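Local atomic coordinates of 2-aminomuconic 6-semialdehyde dehydrogenase (Pseudomonas sp., PDB entry 7BZV), a protein that probably oxidises 2-aminomuconic 6-semialdehyde with NAD+ in the meta-cleavage pathway of 2-aminophenol breakdown, working as a tetramer. Residues B[127-130]-B[134-137]; B[118-123]-B[467-472]; B[5-10]-B[39-44]; B[43-48]-B[204-209]; B[260-265]-B[273-278]. One frame throughout, in Å; residues are numbered along the deposited sequence.

Contact 1: residues B[127-130]-B[134-137]; sequences LDLP and YALN
The carbonyl oxygen Leu-127 O is met by two neighbouring hydrogens of the facing strand: Ala-135 N donates to it at 2.8 Å, and Tyr-134 CA makes a CA-H...O contact with it at 3.2 Å. In return Leu-127 N binds Ala-135 O at 2.8 Å, almost straight at 175°. The two reciprocal bonds, both in the carbonyl planes, make Leu-127 and Ala-135 an antiparallel hydrogen-bonded pair. Their CB atoms sit 4.1 Å apart on one face, where Asn-137 ND2 also comes within 3.9 Å of Leu-127 CB. On the other face Asp-128 and Tyr-134 form the non-hydrogen-bonded pair; Arg-126 bridges them, salt-bridged to Asp-128 and cation-pi with the Tyr-134 ring. Past the strand end, Leu-129 sets CG beside its backbone N (chi1 -51°) and lays CD1 over the facing backbone, 3.7 Å from Tyr-134 C. An alanine in place of Leu-129 would probably open a gap over this backbone and against Leu-448 of the second subunit. Tyr-134 OH bonds to Glu-434 of the third subunit, as befits the oligomerisation hairpin of aldehyde dehydrogenases. Strand 134-150 runs between strand 124-128 and strand 476-485, where Asn-480 binds Asn-137 OD1.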
# COMPACT_ATOMS: atom_id res chain seq x y z
N LEU B 127 -8.63 12.40 -8.59
CA LEU B 127 -10.07 12.64 -8.66
C LEU B 127 -10.44 13.14 -10.05
O LEU B 127 -9.96 14.19 -10.50
CB LEU B 127 -10.47 13.65 -7.59
CG LEU B 127 -11.91 14.13 -7.42
CD1 LEU B 127 -12.77 12.98 -7.00
CD2 LEU B 127 -11.96 15.28 -6.42
N ASP B 128 -11.27 12.38 -10.77
CA ASP B 128 -11.81 12.87 -12.04
C ASP B 128 -12.97 13.81 -11.80
O ASP B 128 -13.81 13.60 -10.91
CB ASP B 128 -12.27 11.72 -12.94
CG ASP B 128 -11.28 10.56 -13.01
OD1 ASP B 128 -10.16 10.76 -13.51
OD2 ASP B 128 -11.66 9.44 -12.60
N LEU B 129 -13.02 14.85 -12.60
CA LEU B 129 -14.01 15.89 -12.54
C LEU B 129 -14.67 15.88 -13.92
O LEU B 129 -14.17 15.23 -14.85
CB LEU B 129 -13.39 17.27 -12.23
CG LEU B 129 -12.45 17.20 -10.99
CD1 LEU B 129 -11.64 18.44 -10.80
CD2 LEU B 129 -13.32 16.92 -9.75
N PRO B 130 -15.76 16.61 -14.07
CA PRO B 130 -16.36 16.76 -15.40
C PRO B 130 -15.53 17.66 -16.30
O PRO B 130 -14.65 18.40 -15.86
CB PRO B 130 -17.73 17.40 -15.11
CG PRO B 130 -17.99 17.15 -13.62
CD PRO B 130 -16.62 17.12 -12.99
N TYR B 134 -9.35 17.32 -13.71
CA TYR B 134 -9.07 16.34 -12.68
C TYR B 134 -8.33 17.04 -11.55
O TYR B 134 -7.92 18.18 -11.67
CB TYR B 134 -8.27 15.14 -13.21
CG TYR B 134 -6.87 15.42 -13.74
CD1 TYR B 134 -6.68 15.87 -15.04
CD2 TYR B 134 -5.75 15.20 -12.96
CE1 TYR B 134 -5.40 16.09 -15.56
CE2 TYR B 134 -4.46 15.45 -13.44
CZ TYR B 134 -4.28 15.89 -14.75
OH TYR B 134 -3.01 16.12 -15.26
N ALA B 135 -8.23 16.34 -10.42
CA ALA B 135 -7.53 16.86 -9.28
C ALA B 135 -6.56 15.81 -8.81
O ALA B 135 -6.94 14.65 -8.59
CB ALA B 135 -8.48 17.23 -8.11
N LEU B 136 -5.35 16.24 -8.54
CA LEU B 136 -4.39 15.39 -7.89
C LEU B 136 -4.40 15.65 -6.38
O LEU B 136 -4.18 16.79 -5.96
CB LEU B 136 -2.99 15.66 -8.43
CG LEU B 136 -2.73 15.55 -9.93
CD1 LEU B 136 -1.34 16.11 -10.22
CD2 LEU B 136 -2.88 14.09 -10.30
N ASN B 137 -4.56 14.58 -5.61
CA ASN B 137 -4.59 14.60 -4.15
C ASN B 137 -3.33 13.93 -3.65
O ASN B 137 -3.08 12.78 -4.00
CB ASN B 137 -5.77 13.79 -3.56
CG ASN B 137 -7.08 14.45 -3.77
OD1 ASN B 137 -7.52 15.24 -2.94
ND2 ASN B 137 -7.73 14.11 -4.87

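Contact 2: residues B[118-123]-B[467-472]; sequences ATAPVD and GGMHSL
Apolar contact joins the segments: the methyl of Ala-120 meets the end of Met-469, its CB lying 3.9 Å from Met-469 CE and equally far from SD. Leu-472, one helical turn on, adds its CD2 branch at 4.1 Å from Ala-120 CB. Met-469 is bent at both chi2 (-62°) and chi3 (-54°), which curls the thioether and turns SD and CE broadside to the alanine. Ile-116 of helix 95-119 and Arg-141 of strand 134-150 also touch Met-469 and Leu-472, and a bound PEG comes within about 4 Å of the Met-469 side chain.

Hydrogen bonds act within and beyond the segments. Gly-467 N points straight at Ser-471 OG, 2.6 Å away, tying the chain before the helix to its first turn; the backbone angles of Gly-467 would jam a side chain against the preceding carbonyl. Between subunits, Asp-123 OD2 hydrogen-bonds His-470 NE2 of the second subunit, and the reverse pair repeats it. The short helix 468-474 thus packs where helix 95-119 gives way to strand 124-128, a junction leading into the oligomerisation region of the aldehyde dehydrogenase fold.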
# COMPACT_ATOMS: atom_id res chain seq x y z
N ALA B 118 12.71 5.92 5.49
CA ALA B 118 13.41 5.96 4.21
C ALA B 118 12.50 5.53 3.06
O ALA B 118 12.61 6.08 1.96
CB ALA B 118 14.66 5.07 4.25
N THR B 119 11.58 4.59 3.29
CA THR B 119 10.76 4.10 2.20
C THR B 119 9.32 4.60 2.24
O THR B 119 8.53 4.19 1.40
CB THR B 119 10.79 2.57 2.15
OG1 THR B 119 10.28 2.05 3.38
CG2 THR B 119 12.21 2.04 1.97
N ALA B 120 8.97 5.47 3.16
CA ALA B 120 7.58 5.87 3.31
C ALA B 120 7.08 6.50 2.01
O ALA B 120 7.74 7.39 1.47
CB ALA B 120 7.46 6.88 4.45
N PRO B 121 5.98 6.07 1.50
CA PRO B 121 5.49 6.63 0.24
C PRO B 121 4.61 7.84 0.46
O PRO B 121 4.43 8.26 1.61
CB PRO B 121 4.72 5.46 -0.38
CG PRO B 121 4.17 4.73 0.79
CD PRO B 121 5.22 4.86 1.90
N VAL B 122 4.04 8.39 -0.60
CA VAL B 122 3.09 9.49 -0.50
C VAL B 122 1.72 8.90 -0.80
O VAL B 122 1.53 8.27 -1.84
CB VAL B 122 3.46 10.63 -1.45
CG1 VAL B 122 2.37 11.72 -1.48
CG2 VAL B 122 4.76 11.31 -1.02
N ASP B 123 0.79 9.06 0.15
CA ASP B 123 -0.61 8.67 -0.02
C ASP B 123 -1.28 9.59 -1.04
O ASP B 123 -1.33 10.82 -0.86
CB ASP B 123 -1.25 8.73 1.37
CG ASP B 123 -2.71 8.23 1.46
OD1 ASP B 123 -3.32 7.76 0.48
OD2 ASP B 123 -3.26 8.33 2.59
N GLY B 467 3.56 1.57 15.34
CA GLY B 467 4.27 0.55 14.61
C GLY B 467 4.14 0.93 13.16
O GLY B 467 3.06 1.34 12.71
N GLY B 468 5.27 0.82 12.44
CA GLY B 468 5.25 1.08 11.02
C GLY B 468 4.70 2.44 10.74
O GLY B 468 4.88 3.40 11.52
N MET B 469 3.93 2.53 9.67
CA MET B 469 3.32 3.79 9.29
C MET B 469 2.25 4.27 10.25
O MET B 469 1.86 5.44 10.17
CB MET B 469 2.71 3.72 7.89
CG MET B 469 3.67 3.46 6.77
SD MET B 469 4.96 4.74 6.56
CE MET B 469 4.14 6.31 6.41
N HIS B 470 1.72 3.39 11.09
CA HIS B 470 0.78 3.86 12.10
C HIS B 470 1.48 4.84 13.03
O HIS B 470 0.89 5.85 13.45
CB HIS B 470 0.23 2.69 12.89
CG HIS B 470 -0.49 1.67 12.06
ND1 HIS B 470 -1.83 1.78 11.74
CD2 HIS B 470 -0.04 0.55 11.45
CE1 HIS B 470 -2.19 0.72 11.04
NE2 HIS B 470 -1.12 -0.03 10.83
N SER B 471 2.74 4.57 13.38
CA SER B 471 3.51 5.55 14.15
C SER B 471 3.77 6.81 13.36
O SER B 471 3.61 7.92 13.88
CB SER B 471 4.83 4.94 14.61
OG SER B 471 4.58 3.97 15.59
N LEU B 472 4.19 6.68 12.10
CA LEU B 472 4.56 7.86 11.33
C LEU B 472 3.35 8.75 11.07
O LEU B 472 3.48 9.97 10.95
CB LEU B 472 5.21 7.47 9.99
CG LEU B 472 6.74 7.56 9.88
CD1 LEU B 472 7.33 6.83 11.03
CD2 LEU B 472 7.20 7.03 8.56

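Contact 3: residues B[5-10]-B[39-44]; sequences YRNFVD and RDLVDA
Leu-41 reaches from the first turn of helix 39-52 onto strand residues Asn-7 and Val-9 and divides its two methyls between them. CD1 lies 3.9 Å from Val-9 CG2, the two side chains sliding past one another in opposite directions. CD2 rests against the amide end of Asn-7, 4.1 Å from its CG, where the side chains cross obliquely. A chi1 of -167° turns CG of Leu-41 away from its own backbone N and out toward the strand. One turn further along, Ala-44 receives the other branch of Val-9, with CG1 4.3 Å from Ala-44 CB. An alanine in place of Leu-41 lacks both methyls and is likely to leave Val-9 and the flank of Asn-7 facing a gap beside the helix.

The next shell holds the Asn-7 amide. Asn-7 OD1 accepts from His-207 N, while its ND2 donates to His-35 O and Val-14 O, so the amide that Leu-41 touches cannot readily turn. Asp-38 OD1 takes Leu-41 N at the start of the helix.

The axes of strand 7-9 and of helix residues 39-44 approach to 9.5 Å, their chain directions 41° apart. Strand 3-9 lies between strands 12-14 and 30-35; Phe-8 points the other way, onto helix 184-196, and Val-42 leans on helix 214-220 from the far side of helix 39-52.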
# COMPACT_ATOMS: atom_id res chain seq x y z
N TYR B 5 21.87 12.83 37.68
CA TYR B 5 21.06 12.71 36.47
C TYR B 5 20.37 14.07 36.32
O TYR B 5 19.46 14.41 37.09
CB TYR B 5 20.09 11.53 36.60
CG TYR B 5 20.72 10.15 36.38
CD1 TYR B 5 21.70 9.94 35.42
CD2 TYR B 5 20.32 9.05 37.15
CE1 TYR B 5 22.25 8.68 35.21
CE2 TYR B 5 20.87 7.79 36.96
CZ TYR B 5 21.84 7.61 35.98
OH TYR B 5 22.40 6.36 35.77
N ARG B 6 20.85 14.87 35.38
CA ARG B 6 20.38 16.24 35.22
C ARG B 6 19.36 16.33 34.10
O ARG B 6 19.18 15.40 33.30
CB ARG B 6 21.54 17.19 34.95
CG ARG B 6 22.55 17.26 36.09
CD ARG B 6 23.81 18.03 35.70
NE ARG B 6 24.38 17.52 34.46
CZ ARG B 6 25.33 16.59 34.39
NH1 ARG B 6 25.83 16.08 35.51
NH2 ARG B 6 25.77 16.19 33.20
N ASN B 7 18.67 17.47 34.05
CA ASN B 7 17.81 17.78 32.93
C ASN B 7 18.65 18.24 31.74
O ASN B 7 19.81 18.65 31.89
CB ASN B 7 16.81 18.88 33.29
CG ASN B 7 16.02 18.57 34.53
OD1 ASN B 7 14.99 17.90 34.47
ND2 ASN B 7 16.47 19.08 35.68
N PHE B 8 18.05 18.17 30.54
CA PHE B 8 18.72 18.59 29.31
C PHE B 8 17.71 19.42 28.51
O PHE B 8 16.76 18.88 27.95
CB PHE B 8 19.23 17.37 28.54
CG PHE B 8 20.12 17.69 27.37
CD1 PHE B 8 21.39 18.18 27.56
CD2 PHE B 8 19.66 17.48 26.07
CE1 PHE B 8 22.20 18.49 26.48
CE2 PHE B 8 20.46 17.80 24.97
CZ PHE B 8 21.73 18.29 25.18
N VAL B 9 17.90 20.74 28.47
CA VAL B 9 16.93 21.64 27.84
C VAL B 9 17.69 22.56 26.91
O VAL B 9 18.62 23.26 27.34
CB VAL B 9 16.12 22.44 28.87
CG1 VAL B 9 15.27 23.51 28.19
CG2 VAL B 9 15.23 21.50 29.70
N ASP B 10 17.28 22.58 25.64
CA ASP B 10 17.84 23.49 24.64
C ASP B 10 19.36 23.39 24.61
O ASP B 10 20.07 24.40 24.59
CB ASP B 10 17.40 24.93 24.91
CG ASP B 10 17.41 25.79 23.65
OD1 ASP B 10 17.49 25.25 22.52
OD2 ASP B 10 17.31 27.03 23.80
N ARG B 39 7.61 23.85 36.72
CA ARG B 39 6.75 24.27 35.62
C ARG B 39 7.50 25.16 34.64
O ARG B 39 7.28 25.08 33.42
CB ARG B 39 5.51 25.00 36.15
CG ARG B 39 4.38 25.12 35.15
CD ARG B 39 3.08 25.57 35.80
NE ARG B 39 2.05 24.55 35.67
CZ ARG B 39 1.49 23.92 36.70
NH1 ARG B 39 1.85 24.23 37.95
NH2 ARG B 39 0.56 22.99 36.49
N ASP B 40 8.41 25.99 35.16
CA ASP B 40 9.12 26.96 34.33
C ASP B 40 10.03 26.27 33.32
O ASP B 40 10.10 26.68 32.16
CB ASP B 40 9.97 27.89 35.21
CG ASP B 40 9.18 29.03 35.80
OD1 ASP B 40 8.00 29.20 35.43
OD2 ASP B 40 9.75 29.75 36.65
N LEU B 41 10.77 25.26 33.78
CA LEU B 41 11.73 24.61 32.90
C LEU B 41 11.00 23.82 31.82
O LEU B 41 11.43 23.79 30.66
CB LEU B 41 12.65 23.71 33.72
CG LEU B 41 13.87 23.21 32.95
CD1 LEU B 41 14.62 24.33 32.26
CD2 LEU B 41 14.83 22.42 33.85
N VAL B 42 9.89 23.18 32.17
CA VAL B 42 9.09 22.49 31.17
C VAL B 42 8.61 23.48 30.12
O VAL B 42 8.67 23.22 28.91
CB VAL B 42 7.92 21.75 31.83
CG1 VAL B 42 6.93 21.27 30.77
CG2 VAL B 42 8.45 20.58 32.66
N ASP B 43 8.11 24.63 30.57
CA ASP B 43 7.81 25.71 29.65
C ASP B 43 9.02 26.03 28.78
O ASP B 43 8.90 26.18 27.56
CB ASP B 43 7.36 26.95 30.43
CG ASP B 43 6.19 27.66 29.78
OD1 ASP B 43 6.33 28.11 28.62
OD2 ASP B 43 5.12 27.76 30.42
N ALA B 44 10.21 26.14 29.40
CA ALA B 44 11.42 26.41 28.63
C ALA B 44 11.67 25.32 27.61
O ALA B 44 12.02 25.60 26.45
CB ALA B 44 12.62 26.56 29.57

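Contact 4: residues B[43-48]-B[204-209]; sequences DAAVKA and NLVHGF
Asn-204 lays its CB against the methyl of Ala-45, 4.0 Å between the two CB atoms, and runs its amide on past the helix backbone. ND2 comes 3.6 Å from Ala-45 O, too long for a bond, and its hydrogens are used elsewhere: Gly-201 O accepts one bond and Val-174 O a weak one. On the other corner of the amide, OD1 takes the backbone N of Asp-10 while standing 4.4 Å from Ala-48 CB, one turn along the helix. The amide is therefore held at both ends by backbone groups, and the methyls of the two alanines border it without bonding to it. A chi1 of -59° sets CG beside the Asn-204 backbone N, opposite the carbonyl carbon, and carries the group along the helix from Ala-45 toward Ala-48.

Strand 203-205 pairs in parallel with strand 173-177, and helix 184-196 connects the two, a beta-alpha-beta crossover of the Rossmann-like NAD-binding domain of aldehyde dehydrogenases. Helix 184-196 packs on one face of this sheet, against Leu-205; helix 39-52 packs on the other, where small residues let it come near, Ala-45 CA being 6.1 Å from Asn-204 CA.

Val-206, two residues on from Asn-204 and on the same face, widens the contact with CG1 4.4 Å from Ala-45 CB. Val-175 of the neighbouring strand touches both Ala-45 and Val-206.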
# COMPACT_ATOMS: atom_id res chain seq x y z
N ASP B 43 8.11 24.63 30.57
CA ASP B 43 7.81 25.71 29.65
C ASP B 43 9.02 26.03 28.78
O ASP B 43 8.90 26.18 27.56
CB ASP B 43 7.36 26.95 30.43
CG ASP B 43 6.19 27.66 29.78
OD1 ASP B 43 6.33 28.11 28.62
OD2 ASP B 43 5.12 27.76 30.42
N ALA B 44 10.21 26.14 29.40
CA ALA B 44 11.42 26.41 28.63
C ALA B 44 11.67 25.32 27.61
O ALA B 44 12.02 25.60 26.45
CB ALA B 44 12.62 26.56 29.57
N ALA B 45 11.45 24.06 27.99
CA ALA B 45 11.66 22.96 27.06
C ALA B 45 10.70 23.06 25.88
O ALA B 45 11.10 22.86 24.73
CB ALA B 45 11.50 21.63 27.80
N VAL B 46 9.42 23.33 26.14
CA VAL B 46 8.46 23.37 25.04
C VAL B 46 8.82 24.49 24.08
O VAL B 46 8.71 24.36 22.85
CB VAL B 46 7.02 23.50 25.58
CG1 VAL B 46 6.06 23.79 24.42
CG2 VAL B 46 6.56 22.21 26.33
N LYS B 47 9.23 25.63 24.63
CA LYS B 47 9.55 26.77 23.79
C LYS B 47 10.83 26.53 23.02
O LYS B 47 10.92 26.87 21.84
CB LYS B 47 9.61 28.04 24.66
CG LYS B 47 8.24 28.39 25.29
CD LYS B 47 7.11 28.55 24.22
CE LYS B 47 7.61 29.15 22.88
NZ LYS B 47 6.68 28.91 21.71
N ALA B 48 11.83 25.91 23.66
CA ALA B 48 13.02 25.50 22.93
C ALA B 48 12.69 24.52 21.79
O ALA B 48 13.33 24.56 20.73
CB ALA B 48 14.04 24.88 23.88
N ASN B 204 14.71 17.23 24.47
CA ASN B 204 14.73 17.84 25.80
C ASN B 204 14.28 16.83 26.84
O ASN B 204 13.34 16.06 26.62
CB ASN B 204 13.81 19.05 25.84
CG ASN B 204 14.20 20.10 24.85
OD1 ASN B 204 15.19 20.81 25.03
ND2 ASN B 204 13.42 20.21 23.78
N LEU B 205 14.96 16.84 27.98
CA LEU B 205 14.74 15.88 29.05
C LEU B 205 14.42 16.65 30.32
O LEU B 205 15.24 17.46 30.78
CB LEU B 205 15.97 14.99 29.27
CG LEU B 205 16.02 14.06 30.50
CD1 LEU B 205 15.03 12.97 30.37
CD2 LEU B 205 17.41 13.51 30.63
N VAL B 206 13.23 16.40 30.88
CA VAL B 206 12.83 16.96 32.17
C VAL B 206 12.52 15.81 33.11
O VAL B 206 11.76 14.90 32.76
CB VAL B 206 11.60 17.87 32.04
CG1 VAL B 206 12.02 19.19 31.37
CG2 VAL B 206 10.49 17.21 31.27
N HIS B 207 13.05 15.89 34.33
CA HIS B 207 12.82 14.85 35.33
C HIS B 207 11.72 15.24 36.32
O HIS B 207 11.42 16.42 36.56
CB HIS B 207 14.10 14.57 36.10
CG HIS B 207 15.11 13.78 35.33
ND1 HIS B 207 14.90 12.48 34.93
CD2 HIS B 207 16.34 14.12 34.87
CE1 HIS B 207 15.96 12.04 34.28
NE2 HIS B 207 16.85 13.02 34.22
N GLY B 208 11.09 14.22 36.88
CA GLY B 208 10.25 14.42 38.05
C GLY B 208 9.22 13.32 38.18
O GLY B 208 9.43 12.18 37.74
N PHE B 209 8.09 13.69 38.77
CA PHE B 209 6.97 12.81 39.05
C PHE B 209 5.83 13.14 38.10
O PHE B 209 6.00 13.84 37.10
CB PHE B 209 6.60 12.94 40.53
CG PHE B 209 7.78 12.81 41.45
CD1 PHE B 209 8.60 13.89 41.72
CD2 PHE B 209 8.08 11.58 42.02
CE1 PHE B 209 9.70 13.76 42.56
CE2 PHE B 209 9.17 11.44 42.86
CZ PHE B 209 9.98 12.53 43.13

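Contact 5: residues B[260-265]-B[273-278]; sequences AVIFAD and DGMMRA
Met-275 drops from helix 268-280 onto Ala-260 and Ile-262 of strand 258-262, in the first half of the beta-alpha-beta unit that strand 290-296 completes, within the catalytic domain of the aldehyde dehydrogenase fold. The two strand residues share a face, the alternation of the strand turning Val-261 away from the helix.

Two successive bends shape the methionine. With CG anti to the carbonyl carbon, the chain starts out toward the strand; chi2 of -54° and chi3 of -58° then bend it, so that SD and CE veer along the strand toward Ala-260 rather than reaching straight out. SD stands 3.8 Å from Ala-260 CB. The bend leaves CG as the part of Met-275 that meets Ile-262. That isoleucine places CG1 beside its own backbone N and keeps its outer chain extended, chi2 160°, which brings CD1 out to 3.9 Å from Met-275 CG, the tip of the isoleucine meeting the middle of the methionine.

Further side chains pack alongside: Trp-422 on Met-275, Thr-420 on Ala-260, Phe-303 and Val-293 on Ile-262. All three residues that meet are buried. At the methyl end the fit is tighter than ordinary van der Waals contact, for Met-275 CE lies only 3.4 Å from Ala-260 CB.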
# COMPACT_ATOMS: atom_id res chain seq x y z
N ALA B 260 -3.60 -16.11 28.64
CA ALA B 260 -2.95 -17.19 27.93
C ALA B 260 -3.92 -18.35 27.80
O ALA B 260 -4.57 -18.71 28.78
CB ALA B 260 -1.70 -17.66 28.68
N VAL B 261 -3.98 -18.94 26.61
CA VAL B 261 -4.88 -20.04 26.30
C VAL B 261 -4.04 -21.22 25.80
O VAL B 261 -3.47 -21.15 24.70
CB VAL B 261 -5.94 -19.63 25.26
CG1 VAL B 261 -6.91 -20.75 25.02
CG2 VAL B 261 -6.67 -18.41 25.71
N ILE B 262 -4.04 -22.32 26.56
CA ILE B 262 -3.19 -23.47 26.30
C ILE B 262 -4.06 -24.68 26.02
O ILE B 262 -4.74 -25.20 26.92
CB ILE B 262 -2.22 -23.71 27.46
CG1 ILE B 262 -1.40 -22.43 27.69
CG2 ILE B 262 -1.32 -24.94 27.16
CD1 ILE B 262 -0.80 -22.37 29.05
N PHE B 263 -4.05 -25.14 24.78
CA PHE B 263 -4.78 -26.31 24.35
C PHE B 263 -3.96 -27.58 24.54
O PHE B 263 -2.72 -27.59 24.53
CB PHE B 263 -5.21 -26.17 22.87
CG PHE B 263 -6.32 -25.16 22.67
CD1 PHE B 263 -7.66 -25.53 22.78
CD2 PHE B 263 -6.01 -23.84 22.42
CE1 PHE B 263 -8.66 -24.60 22.62
CE2 PHE B 263 -7.03 -22.88 22.24
CZ PHE B 263 -8.34 -23.26 22.35
N ALA B 264 -4.70 -28.68 24.70
CA ALA B 264 -4.07 -29.97 24.95
C ALA B 264 -3.17 -30.42 23.81
O ALA B 264 -2.22 -31.19 24.04
CB ALA B 264 -5.16 -31.01 25.23
N ASP B 265 -3.43 -29.97 22.58
CA ASP B 265 -2.60 -30.39 21.45
C ASP B 265 -1.37 -29.51 21.27
O ASP B 265 -0.67 -29.63 20.25
CB ASP B 265 -3.41 -30.43 20.14
CG ASP B 265 -3.90 -29.06 19.70
OD1 ASP B 265 -3.40 -28.05 20.21
OD2 ASP B 265 -4.79 -28.98 18.84
N ASP B 273 8.35 -23.36 27.93
CA ASP B 273 9.41 -22.36 27.78
C ASP B 273 8.82 -20.97 27.57
O ASP B 273 9.28 -19.98 28.15
CB ASP B 273 10.30 -22.68 26.57
CG ASP B 273 11.25 -23.81 26.83
OD1 ASP B 273 11.42 -24.23 27.98
OD2 ASP B 273 11.84 -24.28 25.85
N GLY B 274 7.84 -20.88 26.68
CA GLY B 274 7.22 -19.60 26.36
C GLY B 274 6.40 -19.03 27.49
O GLY B 274 6.46 -17.83 27.76
N MET B 275 5.65 -19.88 28.18
CA MET B 275 4.82 -19.41 29.29
C MET B 275 5.66 -18.98 30.49
O MET B 275 5.28 -18.03 31.19
CB MET B 275 3.83 -20.49 29.68
CG MET B 275 2.65 -20.64 28.68
SD MET B 275 1.78 -19.10 28.38
CE MET B 275 1.26 -18.64 30.03
N MET B 276 6.81 -19.63 30.74
CA MET B 276 7.67 -19.11 31.81
C MET B 276 8.08 -17.68 31.54
O MET B 276 8.17 -16.89 32.49
CB MET B 276 8.91 -19.98 32.04
CG MET B 276 8.46 -21.25 32.57
SD MET B 276 8.21 -21.20 34.39
CE MET B 276 6.50 -20.85 34.67
N ARG B 277 8.28 -17.31 30.27
CA ARG B 277 8.58 -15.92 29.97
C ARG B 277 7.34 -15.03 30.10
O ARG B 277 7.38 -13.96 30.72
CB ARG B 277 9.21 -15.82 28.58
CG ARG B 277 10.62 -16.45 28.53
CD ARG B 277 11.18 -16.64 27.12
NE ARG B 277 11.09 -15.43 26.30
CZ ARG B 277 11.98 -14.45 26.32
NH1 ARG B 277 13.03 -14.56 27.13
NH2 ARG B 277 11.82 -13.40 25.52
N ALA B 278 6.23 -15.46 29.50
CA ALA B 278 4.99 -14.69 29.53
C ALA B 278 4.54 -14.40 30.96
O ALA B 278 3.85 -13.41 31.20
CB ALA B 278 3.85 -15.43 28.81

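How the contacts relate
Contacts 3 and 4 adjoin: their centres lie about 4 Å apart, they share Asp-43 and Ala-44, and Leu-205 N probably bonds to Phe-8 O at 2.7 Å, joining the N-terminal strand to the nucleotide-binding sheet. Contact 1 reaches that same sheet, yet its centre is about 45 Å from that of contact 4, where its hairpin meets other subunits. The centre of contact 2 lies about 25 Å from that of contact 1, where the chain leads into the hairpin; both touch the second subunit and each lies beside a bound PEG. Contact 5 sits across the chain's centre from contacts 3 and 4, about 43 Å from contact 4 centre to centre, in the other main sheet.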